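Local structure of uncharacterized esterase YxiM (Bacillus subtilis, 2O14) at residues Met235-Ile240 against Ser275-Arg280. The protein is an uncharacterized member of the GDSL lipolytic enzyme family and probably acts as an esterase, hydrolysing a substrate not yet identified. Numbering follows the deposited sequence.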
HETATM    1  N   MSE A 235      -5.824  -6.127   7.478  1.00 19.93           N
HETATM    2  CA  MSE A 235      -6.598  -6.880   6.499  1.00 22.94           C
HETATM    3  C   MSE A 235      -5.612  -7.531   5.550  1.00 21.62           C
HETATM    4  O   MSE A 235      -4.967  -6.855   4.743  1.00 20.73           O
HETATM    5  CB  MSE A 235      -7.533  -5.939   5.755  1.00 46.09           C
HETATM    6  CG  MSE A 235      -8.580  -6.639   4.930  1.00 58.73           C
HETATM    7 SE   MSE A 235     -10.147  -5.532   4.786  1.00 76.43          SE
HETATM    8  CE  MSE A 235     -11.239  -6.407   6.120  1.00 70.13           C
ATOM      9  N   LEU A 236      -5.501  -8.852   5.654  1.00 24.03           N
ATOM     10  CA  LEU A 236      -4.542  -9.615   4.864  1.00 23.12           C
ATOM     11  C   LEU A 236      -5.153 -10.654   3.914  1.00 22.89           C
ATOM     12  O   LEU A 236      -5.986 -11.471   4.313  1.00 20.95           O
ATOM     13  CB  LEU A 236      -3.560 -10.285   5.843  1.00 24.06           C
ATOM     14  CG  LEU A 236      -2.275 -11.023   5.442  1.00 26.05           C
ATOM     15  CD1 LEU A 236      -2.617 -12.396   4.937  1.00 27.56           C
ATOM     16  CD2 LEU A 236      -1.510 -10.232   4.400  1.00 24.15           C
ATOM     17  N   GLN A 237      -4.746 -10.602   2.648  1.00 26.29           N
ATOM     18  CA  GLN A 237      -5.211 -11.562   1.649  1.00 26.14           C
ATOM     19  C   GLN A 237      -4.063 -11.975   0.736  1.00 26.21           C
ATOM     20  O   GLN A 237      -3.664 -11.227  -0.162  1.00 24.42           O
ATOM     21  CB  GLN A 237      -6.345 -10.999   0.787  1.00 21.89           C
ATOM     22  CG  GLN A 237      -6.795 -11.999  -0.294  1.00 21.64           C
ATOM     23  CD  GLN A 237      -7.896 -11.476  -1.196  1.00 21.84           C
ATOM     24  OE1 GLN A 237      -9.002 -11.189  -0.739  1.00 21.76           O
ATOM     25  NE2 GLN A 237      -7.599 -11.356  -2.489  1.00 19.80           N
ATOM     26  N   LEU A 238      -3.533 -13.167   0.984  1.00 21.13           N
ATOM     27  CA  LEU A 238      -2.444 -13.716   0.187  1.00 21.32           C
ATOM     28  C   LEU A 238      -2.772 -15.178  -0.072  1.00 21.36           C
ATOM     29  O   LEU A 238      -3.706 -15.723   0.520  1.00 21.26           O
ATOM     30  CB  LEU A 238      -1.111 -13.595   0.940  1.00 21.50           C
ATOM     31  CG  LEU A 238      -0.543 -12.182   1.117  1.00 19.19           C
ATOM     32  CD1 LEU A 238       0.606 -12.206   2.113  1.00 21.25           C
ATOM     33  CD2 LEU A 238      -0.072 -11.642  -0.229  1.00 19.18           C
ATOM     34  N   GLY A 239      -2.016 -15.812  -0.960  1.00 25.17           N
ATOM     35  CA  GLY A 239      -2.264 -17.208  -1.267  1.00 24.43           C
ATOM     36  C   GLY A 239      -2.234 -17.486  -2.759  1.00 25.82           C
ATOM     37  O   GLY A 239      -1.976 -18.617  -3.184  1.00 24.28           O
ATOM     38  N   ILE A 240      -2.488 -16.458  -3.561  1.00 21.78           N
ATOM     39  CA  ILE A 240      -2.495 -16.619  -5.005  1.00 23.53           C
ATOM     40  C   ILE A 240      -1.108 -16.971  -5.538  1.00 24.90           C
ATOM     41  O   ILE A 240      -0.903 -18.052  -6.097  1.00 24.70           O
ATOM     42  CB  ILE A 240      -3.015 -15.338  -5.701  1.00 26.43           C
ATOM     43  CG1 ILE A 240      -4.462 -15.073  -5.279  1.00 24.29           C
ATOM     44  CG2 ILE A 240      -2.935 -15.490  -7.218  1.00 25.00           C
ATOM     45  CD1 ILE A 240      -5.053 -13.810  -5.882  1.00 24.56           C
ATOM     46  N   SER A 275      -8.545 -12.912   4.609  1.00 22.55           N
ATOM     47  CA  SER A 275      -9.452 -13.040   3.478  1.00 21.16           C
ATOM     48  C   SER A 275      -9.004 -14.127   2.513  1.00 21.36           C
ATOM     49  O   SER A 275      -7.827 -14.218   2.171  1.00 21.08           O
ATOM     50  CB  SER A 275      -9.545 -11.709   2.728  1.00 23.89           C
ATOM     51  OG  SER A 275     -10.339 -11.832   1.557  1.00 23.35           O
ATOM     52  N   THR A 276      -9.942 -14.964   2.084  1.00 23.35           N
ATOM     53  CA  THR A 276      -9.626 -16.016   1.125  1.00 24.15           C
ATOM     54  C   THR A 276      -9.687 -15.341  -0.241  1.00 24.49           C
ATOM     55  O   THR A 276     -10.712 -14.777  -0.618  1.00 26.03           O
ATOM     56  CB  THR A 276     -10.654 -17.170   1.189  1.00 26.09           C
ATOM     57  OG1 THR A 276     -11.977 -16.646   1.011  1.00 25.60           O
ATOM     58  CG2 THR A 276     -10.566 -17.882   2.539  1.00 26.87           C
ATOM     59  N   PRO A 277      -8.576 -15.361  -0.993  1.00 26.43           N
ATOM     60  CA  PRO A 277      -8.605 -14.711  -2.306  1.00 26.06           C
ATOM     61  C   PRO A 277      -9.596 -15.313  -3.301  1.00 26.35           C
ATOM     62  O   PRO A 277      -9.754 -16.536  -3.380  1.00 27.60           O
ATOM     63  CB  PRO A 277      -7.149 -14.801  -2.776  1.00 26.48           C
ATOM     64  CG  PRO A 277      -6.611 -15.996  -2.051  1.00 29.28           C
ATOM     65  CD  PRO A 277      -7.236 -15.891  -0.684  1.00 27.47           C
ATOM     66  N   GLN A 278     -10.277 -14.448  -4.043  1.00 21.59           N
ATOM     67  CA  GLN A 278     -11.237 -14.909  -5.039  1.00 22.01           C
ATOM     68  C   GLN A 278     -10.506 -15.694  -6.120  1.00 21.92           C
ATOM     69  O   GLN A 278      -9.277 -15.615  -6.226  1.00 19.60           O
ATOM     70  CB  GLN A 278     -11.987 -13.731  -5.655  1.00 28.16           C
ATOM     71  CG  GLN A 278     -11.365 -12.377  -5.410  1.00 35.82           C
ATOM     72  CD  GLN A 278     -10.007 -12.231  -6.041  1.00 36.70           C
ATOM     73  OE1 GLN A 278      -9.829 -12.522  -7.222  1.00 42.48           O
ATOM     74  NE2 GLN A 278      -9.038 -11.769  -5.264  1.00 32.89           N
ATOM     75  N   GLY A 279     -11.259 -16.454  -6.912  1.00 20.26           N
ATOM     76  CA  GLY A 279     -10.654 -17.259  -7.960  1.00 21.68           C
ATOM     77  C   GLY A 279     -10.523 -16.571  -9.304  1.00 23.98           C
ATOM     78  O   GLY A 279     -10.496 -15.341  -9.388  1.00 23.97           O
ATOM     79  N   ARG A 280     -10.433 -17.370 -10.362  1.00 28.85           N
ATOM     80  CA  ARG A 280     -10.309 -16.840 -11.714  1.00 30.65           C
ATOM     81  C   ARG A 280     -11.684 -16.562 -12.319  1.00 32.14           C
ATOM     82  O   ARG A 280     -12.678 -17.192 -11.947  1.00 30.82           O
ATOM     83  CB  ARG A 280      -9.541 -17.823 -12.602  1.00 32.86           C
ATOM     84  CG  ARG A 280      -8.059 -17.953 -12.264  1.00 35.51           C
ATOM     85  CD  ARG A 280      -7.402 -19.026 -13.124  1.00 36.21           C
ATOM     86  NE  ARG A 280      -5.974 -19.178 -12.849  1.00 38.09           N
ATOM     87  CZ  ARG A 280      -5.045 -18.284 -13.178  1.00 39.30           C
ATOM     88  NH1 ARG A 280      -5.387 -17.162 -13.799  1.00 38.60           N
ATOM     89  NH2 ARG A 280      -3.770 -18.515 -12.892  1.00 38.40           N
TER
HETATM   90  O   HOH W   1      -5.119 -14.830   2.961  1.00 27.02           O
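Two donors grip OE1 of Q237: the hydroxyl of S275, with OG 2.7 Å from OE1, and the indole NE1 of W187. OG lies in the plane of the amide carbonyl, on a lone pair, at a C=O...OG angle of 134°. Q237 reaches it because CG stands anti to the backbone N (chi1 178°) and the chain runs on extended, lying obliquely across P277; CD sits 3.5 Å from the proline CA and NE2 3.5 Å from its CB. I240 brings CG1 to the same CB at 3.7 Å, coming in close to the plane of the proline ring, at its edge. The backbones of the parallel strands 233-237 and 271-275 are joined here by S275 N to L236 O, at 3.0 Å. One step further on, a water takes over as the chains part, accepting from L238 N at 3.0 Å and donating to S275 O. An alanine at Q237 would probably leave the S275 hydroxyl and the W187 indole without their shared acceptor and open a gap beside P277. In this SGNH-type fold, I240 lies about 7 Å, side chain to side chain, from S171, by similarity the nucleophile, and H342, probably the catalytic histidine. Close to that presumed active site, one buried carbonyl oxygen with two donors links the end of strand 233-237 to S275 of the adjacent strand and to W187, which fixes the rotation of the amide.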